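Local coordinates for oxysterol-binding protein homolog 3 (Saccharomyces cerevisiae, PDB 4INQ), which carries single lipid molecules in a hydrophobic pocket and moves them between membranes through the cytosol in a phosphoinositide-coupled way, at residues A[119-124]-A[141-146]; A[149-154]-A[166-171]. All blocks are in the same frame, centred on the assembly; numbering follows the deposited sequence.

Contact 1 of 2, residues A[119-124]-A[141-146]; sequences PFNPLL and SEKVSH. With PIF ((2R)-3-{[(S)-hydroxy{[(1R,2R,3R,4R,5S,6R)-2,3,5,6-tetrahydroxy-4-(phosphonooxy)cyclohexyl]oxy}phosphoryl]oxy}propane-1,2-diyl dioctanoate), chain B.
Residues 119-124 and 141-146 form one wall of the headgroup site for phosphatidylinositol 4-phosphate in the OSBP-related domain, and Lys-143 carries most of their meeting. Its side chain leaves strand 137-145 with CG anti to the backbone N (chi1 -177°) and stays extended to the end, which brings the amine to the carbonyl of Pro-122. NZ gives a hydrogen bond of 2.8 Å to Pro-122 O, the donor lying almost in line with the C=O bond (161°). On the way the methylenes run alongside the 122-124 backbone: Lys-143 CD is 3.3 Å from Leu-123 O, and CB of Pro-122 packs on the same CD. The amine, probably charged, is buried and is met by this carbonyl, and CE lies in the ring plane of His-146, at its edge.

Leu-124 meets residues 143-146 with one branch, CD1, which rests on the backbone, 3.5 Å from Lys-143 O and equally close to Ser-145 N. Val-144 and Ser-145 both face Val-150 of the neighbouring strand, a classic beta bulge, just ahead of His-146; Ser-145 OG is bonded to Pro-148 O.

Both segments reach the lipid. From one, Asn-121 ND2 makes a weak hydrogen bond of 3.3 Å to PIF O13, the phosphodiester oxygen on the glycerol side, while CB of Asn-121 lies near inositol O6. From the other, His-146 NE2 and the inositol hydroxyl O5 share a hydrogen bond of 3.2 Å. The 4-phosphate oxygen O43 comes close to the edge of the same imidazole at CE1, near its plane. Lys-118, Ser-58, Glu-346 and Arg-350 also hydrogen-bond the lipid, and Gln-349 of helix 335-354 accepts a hydrogen bond from Leu-124 N through OE1.

Contact 2 of 2, residues A[149-154]-A[166-171]; sequences PVFAFF and VTPSQK. With PIF ((2R)-3-{[(S)-hydroxy{[(1R,2R,3R,4R,5S,6R)-2,3,5,6-tetrahydroxy-4-(phosphonooxy)cyclohexyl]oxy}phosphoryl]oxy}propane-1,2-diyl dioctanoate), chain B.
Phe-151 and Val-166 face each other as a hydrogen-bonded antiparallel pair. Phe-151 N reaches Val-166 O at 2.8 Å in a nearly straight bond (176°), and Val-166 N returns to Phe-151 O. Their side chains share a face of the sheet, where CG1 of Val-166 lies 3.9 Å from CB of Phe-151. That methyl sits between the backbone N and the carbonyl carbon (chi1 64°), and it also meets CE1 of Phe-153 at 4.2 Å.

Farther along, Pro-168 crosses Phe-151 at about a right angle, its CD coming to the ring edge in the ring plane, 3.6 Å from CE2 of Phe-151. The pairing belongs to the beta hairpin of strands 150-157 and 160-172, which run antiparallel but strongly twisted, the N-to-C directions of their short segments 136° apart. Pro-149 O receives a CA-H...O contact from Thr-167 CA (3.5 Å), and Thr-167 CG2 crowds the same oxygen.

Around this shell, helix 71-76 packs against the Phe-151 and Phe-153 rings. Strand 160-172 runs on to the lipid: Pro-168 CB approaches PIF C14, and Gln-170, bent at chi2, turns its amide to both octanoyl chains, OE1 3.6 Å from PIF C12 and NE2 3.5 Å from PIF C20.

In the fold
Contacts 1 and 2 follow one another along the chain, their centres about 9 Å apart, and are joined through the neighbouring antiparallel strands 137-145 and 150-157. Probable backbone hydrogen bonds link Val-144 N to Val-150 O (2.9 Å) and Ala-152 N to Glu-142 O (3.0 Å), and CB of Ser-141 packs 3.5 Å from CD2 of Phe-153. Phe-151 of contact 2 in turn touches Pro-122 and Lys-143 of contact 1. Both contacts reach the same lipid at different ends: contact 1 supplies Asn-121 and His-146 to the phosphodiester and inositol, whereas contact 2 meets the acyl chains through Pro-168 and Gln-170, consistent with a headgroup site continuing into a hydrophobic pocket.

Contact 1 of 2, residues A[119-124]-A[141-146]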
# COMPACT_ATOMS: atom_id res chain seq x y z
N PRO A 119 -4.07 9.03 -2.04
CA PRO A 119 -4.50 8.86 -0.66
C PRO A 119 -4.20 10.13 0.13
O PRO A 119 -3.45 10.98 -0.34
CB PRO A 119 -3.63 7.70 -0.17
CG PRO A 119 -3.15 7.03 -1.42
CD PRO A 119 -2.92 8.17 -2.35
N PHE A 120 -4.80 10.27 1.31
CA PHE A 120 -4.50 11.44 2.12
C PHE A 120 -3.09 11.20 2.64
O PHE A 120 -2.68 10.05 2.84
CB PHE A 120 -5.44 11.55 3.33
CG PHE A 120 -6.78 12.14 3.01
CD1 PHE A 120 -7.69 11.46 2.21
CD2 PHE A 120 -7.15 13.37 3.54
CE1 PHE A 120 -8.96 11.99 1.94
CE2 PHE A 120 -8.40 13.92 3.27
CZ PHE A 120 -9.31 13.23 2.47
N ASN A 121 -2.34 12.27 2.84
CA ASN A 121 -1.00 12.14 3.37
C ASN A 121 -1.17 11.99 4.87
O ASN A 121 -1.84 12.80 5.51
CB ASN A 121 -0.18 13.39 3.06
CG ASN A 121 1.11 13.07 2.32
OD1 ASN A 121 1.95 12.30 2.81
ND2 ASN A 121 1.29 13.67 1.14
N PRO A 122 -0.61 10.92 5.46
CA PRO A 122 -0.73 10.71 6.90
C PRO A 122 0.07 11.74 7.67
O PRO A 122 1.07 12.25 7.16
CB PRO A 122 -0.16 9.30 7.10
CG PRO A 122 -0.40 8.64 5.79
CD PRO A 122 -0.05 9.72 4.80
N LEU A 123 -0.35 12.03 8.89
CA LEU A 123 0.36 12.97 9.74
C LEU A 123 1.48 12.18 10.40
O LEU A 123 1.44 10.95 10.44
CB LEU A 123 -0.57 13.52 10.82
CG LEU A 123 -1.84 14.19 10.30
CD1 LEU A 123 -2.60 14.78 11.48
CD2 LEU A 123 -1.47 15.29 9.28
N LEU A 124 2.48 12.88 10.92
CA LEU A 124 3.58 12.19 11.59
C LEU A 124 3.01 11.48 12.81
O LEU A 124 2.27 12.09 13.59
CB LEU A 124 4.64 13.20 12.02
CG LEU A 124 5.84 12.58 12.74
CD1 LEU A 124 6.47 11.51 11.86
CD2 LEU A 124 6.83 13.68 13.06
N SER A 141 0.87 -0.24 11.25
CA SER A 141 1.68 0.66 10.45
C SER A 141 1.71 2.05 11.09
O SER A 141 0.79 2.41 11.83
CB SER A 141 1.14 0.74 9.02
OG SER A 141 -0.14 1.35 8.97
N GLU A 142 2.75 2.82 10.80
CA GLU A 142 2.88 4.15 11.39
C GLU A 142 3.79 5.04 10.54
O GLU A 142 4.74 4.55 9.93
CB GLU A 142 3.45 4.01 12.82
CG GLU A 142 3.81 5.32 13.54
CD GLU A 142 4.18 5.10 15.02
OE1 GLU A 142 4.83 4.07 15.34
OE2 GLU A 142 3.84 5.96 15.87
N LYS A 143 3.48 6.33 10.48
CA LYS A 143 4.32 7.26 9.74
C LYS A 143 5.47 7.61 10.70
O LYS A 143 5.26 8.28 11.71
CB LYS A 143 3.56 8.54 9.37
CG LYS A 143 4.40 9.50 8.53
CD LYS A 143 3.58 10.65 7.95
CE LYS A 143 4.42 11.45 6.95
NZ LYS A 143 3.71 12.67 6.45
N VAL A 144 6.67 7.15 10.38
CA VAL A 144 7.81 7.37 11.25
C VAL A 144 8.64 8.60 10.89
O VAL A 144 9.58 8.96 11.60
CB VAL A 144 8.73 6.12 11.29
CG1 VAL A 144 7.96 4.97 11.94
CG2 VAL A 144 9.17 5.74 9.89
N SER A 145 8.28 9.26 9.80
CA SER A 145 8.99 10.46 9.39
C SER A 145 8.12 11.27 8.44
O SER A 145 7.36 10.72 7.66
CB SER A 145 10.31 10.11 8.70
OG SER A 145 10.90 11.27 8.14
N HIS A 146 8.23 12.59 8.53
CA HIS A 146 7.45 13.47 7.68
C HIS A 146 8.26 13.95 6.48
O HIS A 146 7.76 14.00 5.36
CB HIS A 146 6.97 14.68 8.48
CG HIS A 146 6.03 15.57 7.72
ND1 HIS A 146 6.25 16.93 7.56
CD2 HIS A 146 4.86 15.31 7.09
CE1 HIS A 146 5.25 17.45 6.87
NE2 HIS A 146 4.39 16.49 6.58
C1 PIF B . 0.33 17.86 2.61
O1 PIF B . -0.10 16.81 1.75
P1 PIF B . -0.64 17.00 0.24
C2 PIF B . 1.56 18.63 1.99
O2 PIF B . 2.65 17.71 1.80
C3 PIF B . 1.98 19.78 2.98
O3 PIF B . 3.09 20.51 2.46
C4 PIF B . 2.35 19.20 4.37
O4 PIF B . 2.68 20.25 5.28
P4 PIF B . 4.13 20.87 5.51
C5 PIF B . 1.17 18.41 4.95
O5 PIF B . 1.53 17.88 6.21
C6 PIF B . 0.74 17.28 4.00
O6 PIF B . -0.34 16.58 4.59
C7 PIF B . 1.09 16.83 -1.89
C8 PIF B . 2.06 15.79 -2.54
C9 PIF B . 1.45 14.38 -2.68
C10 PIF B . 2.43 12.21 -2.79
C11 PIF B . 1.74 11.09 -3.59
O11 PIF B . -1.04 18.37 -0.12
C12 PIF B . 1.85 9.73 -2.91
O12 PIF B . -1.87 15.96 0.10
C13 PIF B . 1.27 8.61 -3.78
O13 PIF B . 0.46 16.29 -0.73
C14 PIF B . 1.54 7.22 -3.17
O14 PIF B . 2.50 16.37 -3.84
C15 PIF B . 1.43 6.11 -4.22
O15 PIF B . 2.42 13.51 -3.29
C16 PIF B . 2.39 4.94 -3.94
O16 PIF B . 2.99 11.95 -1.72
C17 PIF B . 3.26 4.60 -5.16
O17 PIF B . 4.73 15.93 -3.70
C18 PIF B . 3.74 16.10 -4.40
C19 PIF B . 3.90 15.99 -5.91
C20 PIF B . 3.85 14.53 -6.36
C21 PIF B . 2.63 14.25 -7.26
C22 PIF B . 2.38 12.89 -7.44
C23 PIF B . 1.12 12.28 -7.33
C24 PIF B . 0.86 10.90 -7.46
C25 PIF B . -0.53 10.68 -7.46
O41 PIF B . 4.35 21.05 7.07
O42 PIF B . 4.24 22.15 4.74
O43 PIF B . 5.23 19.75 5.05

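Contact 2 of 2, residues A[149-154]-A[166-171]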
# COMPACT_ATOMS: atom_id res chain seq x y z
N PRO A 149 9.02 11.67 3.74
CA PRO A 149 7.96 10.83 4.31
C PRO A 149 8.40 9.36 4.37
O PRO A 149 8.77 8.77 3.36
CB PRO A 149 6.80 11.05 3.34
CG PRO A 149 7.50 11.27 2.03
CD PRO A 149 8.61 12.20 2.43
N VAL A 150 8.36 8.78 5.57
CA VAL A 150 8.74 7.38 5.75
C VAL A 150 7.64 6.62 6.50
O VAL A 150 7.25 7.02 7.59
CB VAL A 150 10.06 7.24 6.53
CG1 VAL A 150 10.42 5.77 6.68
CG2 VAL A 150 11.17 7.97 5.80
N PHE A 151 7.17 5.53 5.90
CA PHE A 151 6.12 4.70 6.48
C PHE A 151 6.67 3.31 6.84
O PHE A 151 7.38 2.69 6.05
CB PHE A 151 4.98 4.55 5.48
CG PHE A 151 4.46 5.87 4.97
CD1 PHE A 151 3.65 6.67 5.77
CD2 PHE A 151 4.79 6.33 3.70
CE1 PHE A 151 3.17 7.90 5.32
CE2 PHE A 151 4.33 7.56 3.23
CZ PHE A 151 3.51 8.35 4.04
N ALA A 152 6.33 2.84 8.03
CA ALA A 152 6.81 1.53 8.48
C ALA A 152 5.65 0.57 8.70
O ALA A 152 4.68 0.92 9.37
CB ALA A 152 7.61 1.69 9.78
N PHE A 153 5.76 -0.63 8.14
CA PHE A 153 4.74 -1.67 8.24
C PHE A 153 5.28 -2.99 8.80
O PHE A 153 6.42 -3.37 8.55
CB PHE A 153 4.16 -1.98 6.86
CG PHE A 153 3.40 -0.84 6.25
CD1 PHE A 153 4.06 0.32 5.86
CD2 PHE A 153 2.03 -0.94 6.05
CE1 PHE A 153 3.34 1.39 5.28
CE2 PHE A 153 1.30 0.11 5.47
CZ PHE A 153 1.96 1.28 5.09
N PHE A 154 4.44 -3.69 9.56
CA PHE A 154 4.78 -4.99 10.11
C PHE A 154 3.52 -5.87 10.10
O PHE A 154 2.58 -5.63 10.87
CB PHE A 154 5.32 -4.87 11.53
CG PHE A 154 5.75 -6.18 12.12
CD1 PHE A 154 6.71 -6.97 11.48
CD2 PHE A 154 5.18 -6.66 13.30
CE1 PHE A 154 7.09 -8.20 12.01
CE2 PHE A 154 5.56 -7.89 13.83
CZ PHE A 154 6.52 -8.66 13.18
N VAL A 166 8.99 2.05 3.86
CA VAL A 166 8.85 2.63 2.54
C VAL A 166 8.71 4.14 2.47
O VAL A 166 8.13 4.79 3.35
CB VAL A 166 7.65 2.00 1.81
CG1 VAL A 166 6.36 2.32 2.55
CG2 VAL A 166 7.58 2.49 0.38
N THR A 167 9.26 4.68 1.39
CA THR A 167 9.21 6.10 1.11
C THR A 167 8.73 6.25 -0.33
O THR A 167 9.50 6.08 -1.27
CB THR A 167 10.60 6.74 1.25
OG1 THR A 167 11.03 6.64 2.61
CG2 THR A 167 10.55 8.20 0.83
N PRO A 168 7.43 6.54 -0.52
CA PRO A 168 6.89 6.71 -1.87
C PRO A 168 7.52 7.94 -2.52
O PRO A 168 7.56 9.01 -1.92
CB PRO A 168 5.40 6.91 -1.62
CG PRO A 168 5.16 6.16 -0.33
CD PRO A 168 6.35 6.58 0.48
N SER A 169 8.02 7.78 -3.74
CA SER A 169 8.65 8.90 -4.45
C SER A 169 8.05 9.03 -5.85
O SER A 169 7.77 8.04 -6.51
CB SER A 169 10.16 8.68 -4.56
OG SER A 169 10.46 7.53 -5.33
N GLN A 170 7.88 10.27 -6.29
CA GLN A 170 7.32 10.55 -7.61
C GLN A 170 8.23 11.51 -8.36
O GLN A 170 8.82 12.41 -7.77
CB GLN A 170 5.92 11.17 -7.49
CG GLN A 170 5.01 10.45 -6.51
CD GLN A 170 5.32 10.78 -5.06
OE1 GLN A 170 5.19 9.93 -4.19
NE2 GLN A 170 5.71 12.02 -4.80
N LYS A 171 8.35 11.31 -9.67
CA LYS A 171 9.19 12.18 -10.47
C LYS A 171 8.55 12.49 -11.80
O LYS A 171 8.26 11.60 -12.60
CB LYS A 171 10.58 11.55 -10.69
CG LYS A 171 11.49 11.64 -9.47
CD LYS A 171 11.74 13.10 -9.08
CE LYS A 171 12.40 13.22 -7.71
NZ LYS A 171 12.56 14.64 -7.29
C1 PIF B . 0.33 17.86 2.61
O1 PIF B . -0.10 16.81 1.75
P1 PIF B . -0.64 17.00 0.24
C2 PIF B . 1.56 18.63 1.99
O2 PIF B . 2.65 17.71 1.80
C3 PIF B . 1.98 19.78 2.98
O3 PIF B . 3.09 20.51 2.46
C4 PIF B . 2.35 19.20 4.37
O4 PIF B . 2.68 20.25 5.28
P4 PIF B . 4.13 20.87 5.51
C5 PIF B . 1.17 18.41 4.95
O5 PIF B . 1.53 17.88 6.21
C6 PIF B . 0.74 17.28 4.00
O6 PIF B . -0.34 16.58 4.59
C7 PIF B . 1.09 16.83 -1.89
C8 PIF B . 2.06 15.79 -2.54
C9 PIF B . 1.45 14.38 -2.68
C10 PIF B . 2.43 12.21 -2.79
C11 PIF B . 1.74 11.09 -3.59
O11 PIF B . -1.04 18.37 -0.12
C12 PIF B . 1.85 9.73 -2.91
O12 PIF B . -1.87 15.96 0.10
C13 PIF B . 1.27 8.61 -3.78
O13 PIF B . 0.46 16.29 -0.73
C14 PIF B . 1.54 7.22 -3.17
O14 PIF B . 2.50 16.37 -3.84
C15 PIF B . 1.43 6.11 -4.22
O15 PIF B . 2.42 13.51 -3.29
C16 PIF B . 2.39 4.94 -3.94
O16 PIF B . 2.99 11.95 -1.72
C17 PIF B . 3.26 4.60 -5.16
O17 PIF B . 4.73 15.93 -3.70
C18 PIF B . 3.74 16.10 -4.40
C19 PIF B . 3.90 15.99 -5.91
C20 PIF B . 3.85 14.53 -6.36
C21 PIF B . 2.63 14.25 -7.26
C22 PIF B . 2.38 12.89 -7.44
C23 PIF B . 1.12 12.28 -7.33
C24 PIF B . 0.86 10.90 -7.46
C25 PIF B . -0.53 10.68 -7.46
O41 PIF B . 4.35 21.05 7.07
O42 PIF B . 4.24 22.15 4.74
O43 PIF B . 5.23 19.75 5.05